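Local coordinates for protein MJ1225 (Methanocaldococcus jannaschii, PDB 3KH5) that binds adenosine nucleotides, AMP and ADP, through four CBS domains and is a putative archaeal homologue of the gamma subunit of AMP-activated protein kinase, at residues A[12-17]-A[125-130]; A[16-21]-A[41-46]; A[146-151]-A[240-245]. All blocks are in the same frame, centred on the assembly; numbering follows the deposited sequence.

Contact 1: A[12-17]-A[125-130]; sequences KKIVTV and NQLISL. With ADP (adenosine-5'-diphosphate), chain B.
Ile14 meets three residues of segment 125-130, Leu127, Ser129 and Leu130, at the seam between the first two CBS domains, where a nucleotide pocket opens. Its CB lies 3.8 Å from CD2 of Leu127, and the two side chains cross at about a right angle. Thr16 and the same leucine approach tip to tip, with Thr16 CG2 3.6 Å from Leu127 CD2. The two branches of Ile14 divide between strand and base. With CG1 anti to the carbonyl carbon (chi1 -57°), this atom lies over the backbone of Ser129, 3.8 Å from Ser129 C. Ile14 CD1 is 4.0 Å from Leu130 CB. CG2, anti to the backbone N, lies 3.8 Å from N1 of the ADP adenine, so one residue packs against both the strand and the base. An alanine here, keeping only CB, would probably open a gap between Leu130 CB and the N1/C2 side of the base, where CD1 and CG2 now lie. The adenine is read by the next residue: Val15 N donates to ADP N1 over 3.1 Å, and ADP N6 returns a bond to Val15 O, a paired backbone recognition with N-H...acceptor angles of 159° and 165°. Further out, Leu127 and Leu130 rest on Pro119 of strand 117-121, while Ile128 and Ser129 form a classic beta bulge opposite Ile120. Leu130 also reaches the ligand, its CD2 lying 3.8 Å from ADP N7.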
loop_
_atom_site.group_PDB
_atom_site.type_symbol
_atom_site.label_atom_id
_atom_site.label_comp_id
_atom_site.label_asym_id
_atom_site.label_seq_id
_atom_site.Cartn_x
_atom_site.Cartn_y
_atom_site.Cartn_z
ATOM N N LYS A 12 9.803 3.616 17.266
ATOM C CA LYS A 12 9.502 2.219 17.501
ATOM C C LYS A 12 10.536 1.311 16.841
ATOM O O LYS A 12 11.335 1.747 16.004
ATOM C CB LYS A 12 8.093 1.878 16.989
ATOM C CG LYS A 12 7.888 0.369 16.817
ATOM C CD LYS A 12 6.479 -0.088 16.562
ATOM C CE LYS A 12 6.487 -1.622 16.509
ATOM N NZ LYS A 12 5.123 -2.204 16.463
ATOM N N LYS A 13 10.517 0.046 17.250
ATOM C CA LYS A 13 11.214 -1.017 16.545
ATOM C C LYS A 13 10.546 -1.268 15.196
ATOM O O LYS A 13 9.317 -1.253 15.079
ATOM C CB LYS A 13 11.235 -2.303 17.384
ATOM C CG LYS A 13 9.860 -2.845 17.833
ATOM C CD LYS A 13 9.368 -2.218 19.142
ATOM C CE LYS A 13 10.145 -2.733 20.348
ATOM N NZ LYS A 13 9.938 -1.872 21.552
ATOM N N ILE A 14 11.354 -1.493 14.171
ATOM C CA ILE A 14 10.789 -1.758 12.862
ATOM C C ILE A 14 10.516 -3.246 12.732
ATOM O O ILE A 14 11.394 -4.076 12.983
ATOM C CB ILE A 14 11.684 -1.221 11.722
ATOM C CG1 ILE A 14 11.919 0.289 11.892
ATOM C CG2 ILE A 14 11.078 -1.527 10.347
ATOM C CD1 ILE A 14 10.651 1.122 12.182
ATOM N N VAL A 15 9.278 -3.567 12.371
ATOM C CA VAL A 15 8.864 -4.944 12.116
ATOM C C VAL A 15 9.459 -5.415 10.785
ATOM O O VAL A 15 9.242 -4.793 9.742
ATOM C CB VAL A 15 7.317 -5.086 12.122
ATOM C CG1 VAL A 15 6.896 -6.472 11.672
ATOM C CG2 VAL A 15 6.759 -4.793 13.511
ATOM N N THR A 16 10.216 -6.507 10.837
ATOM C CA THR A 16 10.911 -7.027 9.664
ATOM C C THR A 16 10.676 -8.520 9.480
ATOM O O THR A 16 10.183 -9.204 10.384
ATOM C CB THR A 16 12.439 -6.804 9.764
ATOM O OG1 THR A 16 12.951 -7.497 10.908
ATOM C CG2 THR A 16 12.777 -5.327 9.880
ATOM N N VAL A 17 11.030 -9.011 8.294
ATOM C CA VAL A 17 11.186 -10.448 8.043
ATOM C C VAL A 17 12.584 -10.743 7.459
ATOM O O VAL A 17 13.354 -9.819 7.176
ATOM C CB VAL A 17 10.060 -11.021 7.128
ATOM C CG1 VAL A 17 8.686 -10.823 7.764
ATOM C CG2 VAL A 17 10.106 -10.402 5.731
ATOM N N ASN A 125 24.483 -0.153 5.505
ATOM C CA ASN A 125 23.161 -0.564 5.002
ATOM C C ASN A 125 22.336 -1.342 6.040
ATOM O O ASN A 125 21.375 -2.039 5.698
ATOM C CB ASN A 125 23.287 -1.344 3.681
ATOM C CG ASN A 125 21.976 -1.427 2.914
ATOM O OD1 ASN A 125 21.329 -0.411 2.647
ATOM N ND2 ASN A 125 21.584 -2.641 2.545
ATOM N N GLN A 126 22.720 -1.206 7.311
ATOM C CA GLN A 126 21.994 -1.816 8.423
ATOM C C GLN A 126 20.742 -0.997 8.705
ATOM O O GLN A 126 20.781 0.234 8.648
ATOM C CB GLN A 126 22.873 -1.877 9.680
ATOM C CG GLN A 126 24.033 -2.871 9.619
ATOM C CD GLN A 126 24.870 -2.877 10.894
ATOM O OE1 GLN A 126 25.492 -1.876 11.249
ATOM N NE2 GLN A 126 24.892 -4.016 11.585
ATOM N N LEU A 127 19.640 -1.675 9.006
ATOM C CA LEU A 127 18.382 -0.987 9.273
ATOM C C LEU A 127 18.458 -0.179 10.566
ATOM O O LEU A 127 18.807 -0.711 11.623
ATOM C CB LEU A 127 17.216 -1.976 9.332
ATOM C CG LEU A 127 15.824 -1.353 9.479
ATOM C CD1 LEU A 127 15.404 -0.631 8.203
ATOM C CD2 LEU A 127 14.807 -2.411 9.847
ATOM N N ILE A 128 18.133 1.107 10.465
ATOM C CA ILE A 128 18.116 2.014 11.608
ATOM C C ILE A 128 16.671 2.322 11.999
ATOM O O ILE A 128 16.285 2.169 13.162
ATOM C CB ILE A 128 18.909 3.326 11.301
ATOM C CG1 ILE A 128 20.426 3.057 11.240
ATOM C CG2 ILE A 128 18.598 4.429 12.322
ATOM C CD1 ILE A 128 20.979 2.176 12.383
ATOM N N SER A 129 15.885 2.745 11.011
ATOM C CA SER A 129 14.480 3.081 11.199
ATOM C C SER A 129 13.742 2.986 9.864
ATOM O O SER A 129 14.179 2.279 8.953
ATOM C CB SER A 129 14.346 4.492 11.786
ATOM O OG SER A 129 13.027 4.719 12.257
ATOM N N LEU A 130 12.626 3.705 9.761
ATOM C CA LEU A 130 11.823 3.784 8.547
ATOM C C LEU A 130 10.973 5.045 8.612
ATOM O O LEU A 130 10.460 5.404 9.674
ATOM C CB LEU A 130 10.917 2.557 8.405
ATOM C CG LEU A 130 10.037 2.484 7.151
ATOM C CD1 LEU A 130 10.539 1.400 6.207
ATOM C CD2 LEU A 130 8.610 2.186 7.561
HETATM P PB ADP B . 2.442 1.319 4.899
HETATM O O1B ADP B . 2.190 0.393 6.027
HETATM O O2B ADP B . 1.098 1.576 4.024
HETATM O O3B ADP B . 3.492 0.742 3.837
HETATM P PA ADP B . 1.906 3.849 5.890
HETATM O O1A ADP B . 0.553 3.351 6.296
HETATM O O2A ADP B . 2.548 5.166 6.631
HETATM O O3A ADP B . 3.002 2.756 5.359
HETATM O "O5'" ADP B . 2.463 3.183 7.293
HETATM C "C5'" ADP B . 1.664 2.889 8.484
HETATM C "C4'" ADP B . 2.262 3.515 9.780
HETATM O "O4'" ADP B . 3.037 2.579 10.596
HETATM C "C3'" ADP B . 3.201 4.656 9.381
HETATM O "O3'" ADP B . 2.923 5.830 10.172
HETATM C "C2'" ADP B . 4.615 4.144 9.638
HETATM O "O2'" ADP B . 5.287 5.127 10.429
HETATM C "C1'" ADP B . 4.470 2.838 10.443
HETATM N N9 ADP B . 5.101 1.591 9.848
HETATM C C8 ADP B . 4.981 1.157 8.589
HETATM N N7 ADP B . 5.663 0.019 8.437
HETATM C C5 ADP B . 6.220 -0.286 9.606
HETATM C C6 ADP B . 7.028 -1.332 10.054
HETATM N N6 ADP B . 7.398 -2.308 9.227
HETATM N N1 ADP B . 7.432 -1.340 11.339
HETATM C C2 ADP B . 7.074 -0.370 12.173
HETATM N N3 ADP B . 6.304 0.637 11.775
HETATM C C4 ADP B . 5.865 0.712 10.503
#

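Contact 2: A[16-21]-A[41-46]; sequences TVYPTT and VNAGNN
Val17 and Val41 join the two segments by one backbone hydrogen bond, Val41 N to Val17 O at 3.0 Å, nearly straight at the hydrogen (166°). The carbonyl of Val41 faces the next two residues of segment 16-21: its O is 3.2 Å from Pro19 CD and receives a CA-H...O contact from Tyr18. It also sits at the edge of the Tyr18 ring, near the ring plane, 3.3 Å from CD1. The ring reaches this oxygen with CG anti to the carbonyl carbon of Tyr18 (chi1 -48°), and its CD1 and CE1 touch Ala43, CD1 lying 3.7 Å from Ala43 CB. Both segments belong to the first CBS domain, the contact tying the loop ahead of helix 23-33 to the turn between strands 37-41 and 48-53. A type I beta turn, Tyr18 to Thr21, reverses the first segment; Tyr18 N also donates to Thr21 OG1 over 3.0 Å. In the second, Asn45 ND2 donates in plane to a lone pair of Asn42 OD1, closing a loop that includes a cis peptide before Gly44. Thr16 crosses Val41 at about a right angle, its OG1 3.8 Å from Val41 CG2. The same hydroxyl bonds a water 2.8 Å away, and that water donates to Asn46 OD1.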
loop_
_atom_site.group_PDB
_atom_site.type_symbol
_atom_site.label_atom_id
_atom_site.label_comp_id
_atom_site.label_asym_id
_atom_site.label_seq_id
_atom_site.Cartn_x
_atom_site.Cartn_y
_atom_site.Cartn_z
ATOM N N THR A 16 10.216 -6.507 10.837
ATOM C CA THR A 16 10.911 -7.027 9.664
ATOM C C THR A 16 10.676 -8.520 9.480
ATOM O O THR A 16 10.183 -9.204 10.384
ATOM C CB THR A 16 12.439 -6.804 9.764
ATOM O OG1 THR A 16 12.951 -7.497 10.908
ATOM C CG2 THR A 16 12.777 -5.327 9.880
ATOM N N VAL A 17 11.030 -9.011 8.294
ATOM C CA VAL A 17 11.186 -10.448 8.043
ATOM C C VAL A 17 12.584 -10.743 7.459
ATOM O O VAL A 17 13.354 -9.819 7.176
ATOM C CB VAL A 17 10.060 -11.021 7.128
ATOM C CG1 VAL A 17 8.686 -10.823 7.764
ATOM C CG2 VAL A 17 10.106 -10.402 5.731
ATOM N N TYR A 18 12.904 -12.029 7.296
ATOM C CA TYR A 18 14.184 -12.472 6.722
ATOM C C TYR A 18 13.972 -13.055 5.335
ATOM O O TYR A 18 12.844 -13.410 4.993
ATOM C CB TYR A 18 14.845 -13.511 7.629
ATOM C CG TYR A 18 14.861 -13.065 9.059
ATOM C CD1 TYR A 18 15.731 -12.062 9.483
ATOM C CD2 TYR A 18 13.974 -13.607 9.984
ATOM C CE1 TYR A 18 15.732 -11.626 10.802
ATOM C CE2 TYR A 18 13.967 -13.182 11.304
ATOM C CZ TYR A 18 14.849 -12.192 11.707
ATOM O OH TYR A 18 14.843 -11.769 13.017
ATOM N N PRO A 19 15.052 -13.164 4.527
ATOM C CA PRO A 19 14.896 -13.712 3.177
ATOM C C PRO A 19 14.322 -15.124 3.175
ATOM O O PRO A 19 13.629 -15.503 2.227
ATOM C CB PRO A 19 16.333 -13.736 2.634
ATOM C CG PRO A 19 17.041 -12.694 3.407
ATOM C CD PRO A 19 16.434 -12.710 4.774
ATOM N N THR A 20 14.601 -15.884 4.230
ATOM C CA THR A 20 14.128 -17.267 4.329
ATOM C C THR A 20 12.781 -17.426 5.047
ATOM O O THR A 20 12.249 -18.538 5.128
ATOM C CB THR A 20 15.185 -18.191 4.972
ATOM O OG1 THR A 20 15.665 -17.601 6.185
ATOM C CG2 THR A 20 16.355 -18.413 4.023
ATOM N N THR A 21 12.239 -16.331 5.577
ATOM C CA THR A 21 10.874 -16.327 6.100
ATOM C C THR A 21 9.938 -16.675 4.938
ATOM O O THR A 21 10.079 -16.119 3.848
ATOM C CB THR A 21 10.515 -14.938 6.679
ATOM O OG1 THR A 21 11.461 -14.584 7.696
ATOM C CG2 THR A 21 9.112 -14.924 7.277
ATOM N N VAL A 41 15.538 -8.181 6.004
ATOM C CA VAL A 41 16.890 -7.976 6.521
ATOM C C VAL A 41 17.617 -9.309 6.744
ATOM O O VAL A 41 16.971 -10.343 6.932
ATOM C CB VAL A 41 16.876 -7.163 7.851
ATOM C CG1 VAL A 41 16.294 -5.765 7.650
ATOM C CG2 VAL A 41 16.156 -7.920 8.977
ATOM N N ASN A 42 18.949 -9.292 6.723
ATOM C CA ASN A 42 19.728 -10.456 7.167
ATOM C C ASN A 42 19.599 -10.647 8.678
ATOM O O ASN A 42 19.497 -9.663 9.418
ATOM C CB ASN A 42 21.204 -10.297 6.812
ATOM C CG ASN A 42 21.449 -10.213 5.323
ATOM O OD1 ASN A 42 22.293 -9.442 4.867
ATOM N ND2 ASN A 42 20.714 -11.007 4.552
ATOM N N ALA A 43 19.643 -11.903 9.138
ATOM C CA ALA A 43 19.351 -12.210 10.563
ATOM C C ALA A 43 20.374 -11.913 11.705
ATOM O O ALA A 43 19.938 -11.517 12.790
ATOM C CB ALA A 43 18.842 -13.666 10.684
ATOM N N GLY A 44 21.688 -12.039 11.525
ATOM C CA GLY A 44 22.433 -11.776 10.318
ATOM C C GLY A 44 23.194 -10.551 10.808
ATOM O O GLY A 44 23.584 -10.479 11.993
ATOM N N ASN A 45 23.363 -9.576 9.923
ATOM C CA ASN A 45 23.941 -8.271 10.268
ATOM C C ASN A 45 22.919 -7.123 10.231
ATOM O O ASN A 45 23.294 -5.948 10.327
ATOM C CB ASN A 45 25.089 -7.962 9.307
ATOM C CG ASN A 45 24.768 -8.352 7.869
ATOM O OD1 ASN A 45 25.642 -8.810 7.133
ATOM N ND2 ASN A 45 23.512 -8.185 7.465
ATOM N N ASN A 46 21.640 -7.470 10.079
ATOM C CA ASN A 46 20.540 -6.498 9.991
ATOM C C ASN A 46 20.580 -5.601 8.748
ATOM O O ASN A 46 19.951 -4.541 8.723
ATOM C CB ASN A 46 20.447 -5.645 11.273
ATOM C CG ASN A 46 19.007 -5.403 11.704
ATOM O OD1 ASN A 46 18.147 -6.276 11.561
ATOM N ND2 ASN A 46 18.739 -4.221 12.255
HETATM O O HOH W 1 15.184 -6.561 12.368
#

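Contact 3: A[146-151]-A[240-245]; sequences ENEVID and DKLKKI
Glu148 O and Leu242 N form the shorter of two backbone hydrogen bonds here, 2.9 Å, with an N-H...acceptor angle of 166°. The second, Ile150 N to Asp240 O at 3.0 Å, runs in the other direction, and together they frame a single beta bridge between Val149 and Lys241. Lys241 is the N-cap of helix 242-252, so segment 146-151 meets the start of that helix in the fourth CBS domain. Glu148 O also accepts from a water 2.8 Å away, which in turn accepts from Lys243 N; two first-turn amides are thus satisfied, one directly and one through water. Asp240 OD2 is bonded by Lys237 N, and Glu148 OE1 by a weak bond from Tyr153 OH. At the rim, Glu146 OE1 and Lys243 NZ make a long salt bridge of 3.9 Å. Among the apolar side chains, Ile150 CG2 packs 3.7 Å from Ile245 CG1 and also touches Leu242. The chemistry suggests that the link rests mainly on backbone groups and buried apolar carbons, while the long Glu146–Lys243 pair is likely to add little.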
loop_
_atom_site.group_PDB
_atom_site.type_symbol
_atom_site.label_atom_id
_atom_site.label_comp_id
_atom_site.label_asym_id
_atom_site.label_seq_id
_atom_site.Cartn_x
_atom_site.Cartn_y
_atom_site.Cartn_z
ATOM N N GLU A 146 -3.865 27.279 6.305
ATOM C CA GLU A 146 -5.241 26.830 6.540
ATOM C C GLU A 146 -6.236 27.155 5.428
ATOM O O GLU A 146 -7.314 26.559 5.365
ATOM C CB GLU A 146 -5.761 27.373 7.871
ATOM C CG GLU A 146 -5.190 26.666 9.081
ATOM C CD GLU A 146 -6.208 26.507 10.185
ATOM O OE1 GLU A 146 -6.816 25.418 10.278
ATOM O OE2 GLU A 146 -6.415 27.469 10.953
ATOM N N ASN A 147 -5.877 28.092 4.559
ATOM C CA ASN A 147 -6.756 28.520 3.477
ATOM C C ASN A 147 -6.453 27.823 2.155
ATOM O O ASN A 147 -7.233 27.907 1.201
ATOM C CB ASN A 147 -6.695 30.039 3.332
ATOM C CG ASN A 147 -7.065 30.756 4.619
ATOM O OD1 ASN A 147 -8.135 30.527 5.187
ATOM N ND2 ASN A 147 -6.181 31.632 5.086
ATOM N N GLU A 148 -5.315 27.135 2.118
ATOM C CA GLU A 148 -4.905 26.329 0.982
ATOM C C GLU A 148 -5.989 25.307 0.618
ATOM O O GLU A 148 -6.523 24.625 1.494
ATOM C CB GLU A 148 -3.602 25.607 1.331
ATOM C CG GLU A 148 -2.476 25.838 0.341
ATOM C CD GLU A 148 -2.782 25.282 -1.039
ATOM O OE1 GLU A 148 -2.085 25.681 -1.995
ATOM O OE2 GLU A 148 -3.709 24.439 -1.179
ATOM N N VAL A 149 -6.311 25.213 -0.671
ATOM C CA VAL A 149 -7.377 24.328 -1.147
ATOM C C VAL A 149 -6.785 23.085 -1.839
ATOM O O VAL A 149 -5.627 23.110 -2.266
ATOM C CB VAL A 149 -8.378 25.116 -2.043
ATOM C CG1 VAL A 149 -7.974 25.089 -3.523
ATOM C CG2 VAL A 149 -9.786 24.618 -1.845
ATOM N N ILE A 150 -7.562 22.003 -1.941
ATOM C CA ILE A 150 -7.039 20.728 -2.474
ATOM C C ILE A 150 -6.968 20.675 -4.001
ATOM O O ILE A 150 -6.257 19.841 -4.566
ATOM C CB ILE A 150 -7.833 19.486 -1.956
ATOM C CG1 ILE A 150 -9.315 19.558 -2.358
ATOM C CG2 ILE A 150 -7.666 19.329 -0.451
ATOM C CD1 ILE A 150 -10.025 18.203 -2.405
ATOM N N ASP A 151 -7.701 21.575 -4.650
ATOM C CA ASP A 151 -7.943 21.546 -6.100
ATOM C C ASP A 151 -6.741 21.271 -7.016
ATOM O O ASP A 151 -6.838 20.432 -7.916
ATOM C CB ASP A 151 -8.668 22.819 -6.527
ATOM C CG ASP A 151 -9.990 23.007 -5.801
ATOM O OD1 ASP A 151 -10.195 22.393 -4.730
ATOM O OD2 ASP A 151 -10.831 23.777 -6.306
ATOM N N ASP A 240 -12.441 21.860 -0.556
ATOM C CA ASP A 240 -11.967 21.447 0.777
ATOM C C ASP A 240 -10.561 21.959 1.042
ATOM O O ASP A 240 -9.749 22.068 0.123
ATOM C CB ASP A 240 -11.948 19.922 0.919
ATOM C CG ASP A 240 -13.334 19.311 0.951
ATOM O OD1 ASP A 240 -14.326 20.049 1.123
ATOM O OD2 ASP A 240 -13.427 18.074 0.809
ATOM N N LYS A 241 -10.269 22.248 2.309
ATOM C CA LYS A 241 -8.946 22.725 2.696
ATOM C C LYS A 241 -7.951 21.576 2.722
ATOM O O LYS A 241 -8.277 20.475 3.177
ATOM C CB LYS A 241 -8.988 23.435 4.056
ATOM C CG LYS A 241 -9.867 24.693 4.113
ATOM C CD LYS A 241 -9.632 25.634 2.925
ATOM C CE LYS A 241 -10.143 27.062 3.184
ATOM N NZ LYS A 241 -11.536 27.038 3.905
ATOM N N LEU A 242 -6.742 21.838 2.227
ATOM C CA LEU A 242 -5.696 20.821 2.172
ATOM C C LEU A 242 -5.366 20.321 3.566
ATOM O O LEU A 242 -5.165 19.121 3.765
ATOM C CB LEU A 242 -4.430 21.355 1.493
ATOM C CG LEU A 242 -3.250 20.372 1.417
ATOM C CD1 LEU A 242 -3.590 19.148 0.562
ATOM C CD2 LEU A 242 -2.001 21.058 0.892
ATOM N N LYS A 243 -5.315 21.246 4.525
ATOM C CA LYS A 243 -4.996 20.899 5.907
ATOM C C LYS A 243 -6.049 19.989 6.535
ATOM O O LYS A 243 -5.695 19.071 7.273
ATOM C CB LYS A 243 -4.758 22.145 6.775
ATOM C CG LYS A 243 -4.333 21.820 8.215
ATOM C CD LYS A 243 -3.740 23.026 8.936
ATOM C CE LYS A 243 -3.848 22.826 10.462
ATOM N NZ LYS A 243 -3.306 23.999 11.205
ATOM N N LYS A 244 -7.327 20.237 6.254
ATOM C CA LYS A 244 -8.395 19.368 6.754
ATOM C C LYS A 244 -8.223 17.949 6.209
ATOM O O LYS A 244 -8.246 16.977 6.972
ATOM C CB LYS A 244 -9.779 19.932 6.402
ATOM C CG LYS A 244 -10.915 18.897 6.455
ATOM C CD LYS A 244 -12.240 19.511 6.010
ATOM C CE LYS A 244 -13.234 18.426 5.598
ATOM N NZ LYS A 244 -13.738 17.641 6.761
ATOM N N ILE A 245 -8.038 17.847 4.893
ATOM C CA ILE A 245 -7.837 16.555 4.236
ATOM C C ILE A 245 -6.596 15.825 4.768
ATOM O O ILE A 245 -6.695 14.656 5.167
ATOM C CB ILE A 245 -7.838 16.686 2.685
ATOM C CG1 ILE A 245 -9.213 17.156 2.182
ATOM C CG2 ILE A 245 -7.426 15.376 2.011
ATOM C CD1 ILE A 245 -10.420 16.388 2.744
HETATM O O HOH W 2 -5.551 24.164 4.117
#

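In the fold
Contacts 1 and 2 are neighbours, their centres 11 Å apart, and both start from the same loop, sharing Thr16 and Val17. They also touch through their second segments: Leu127 N lies 2.9 Å from Asn46 O and Gln126 NE2 2.8 Å from Asn45 O, both probable hydrogen bonds, which join the first two CBS domains away from the nucleotide, at the start of strand 127-132. Contact 1 holds Lys13, Ile14, Val15 and Leu130 of one ADP pocket; contact 2 approaches through the shared Thr16, whose side chain is about 6 Å from a bound ADP. Contact 3 stands apart, its centre 33 Å from that of contact 1 and 42 Å from that of contact 2; there the side chain of Ile245 lies about 9 Å from a bound AMP.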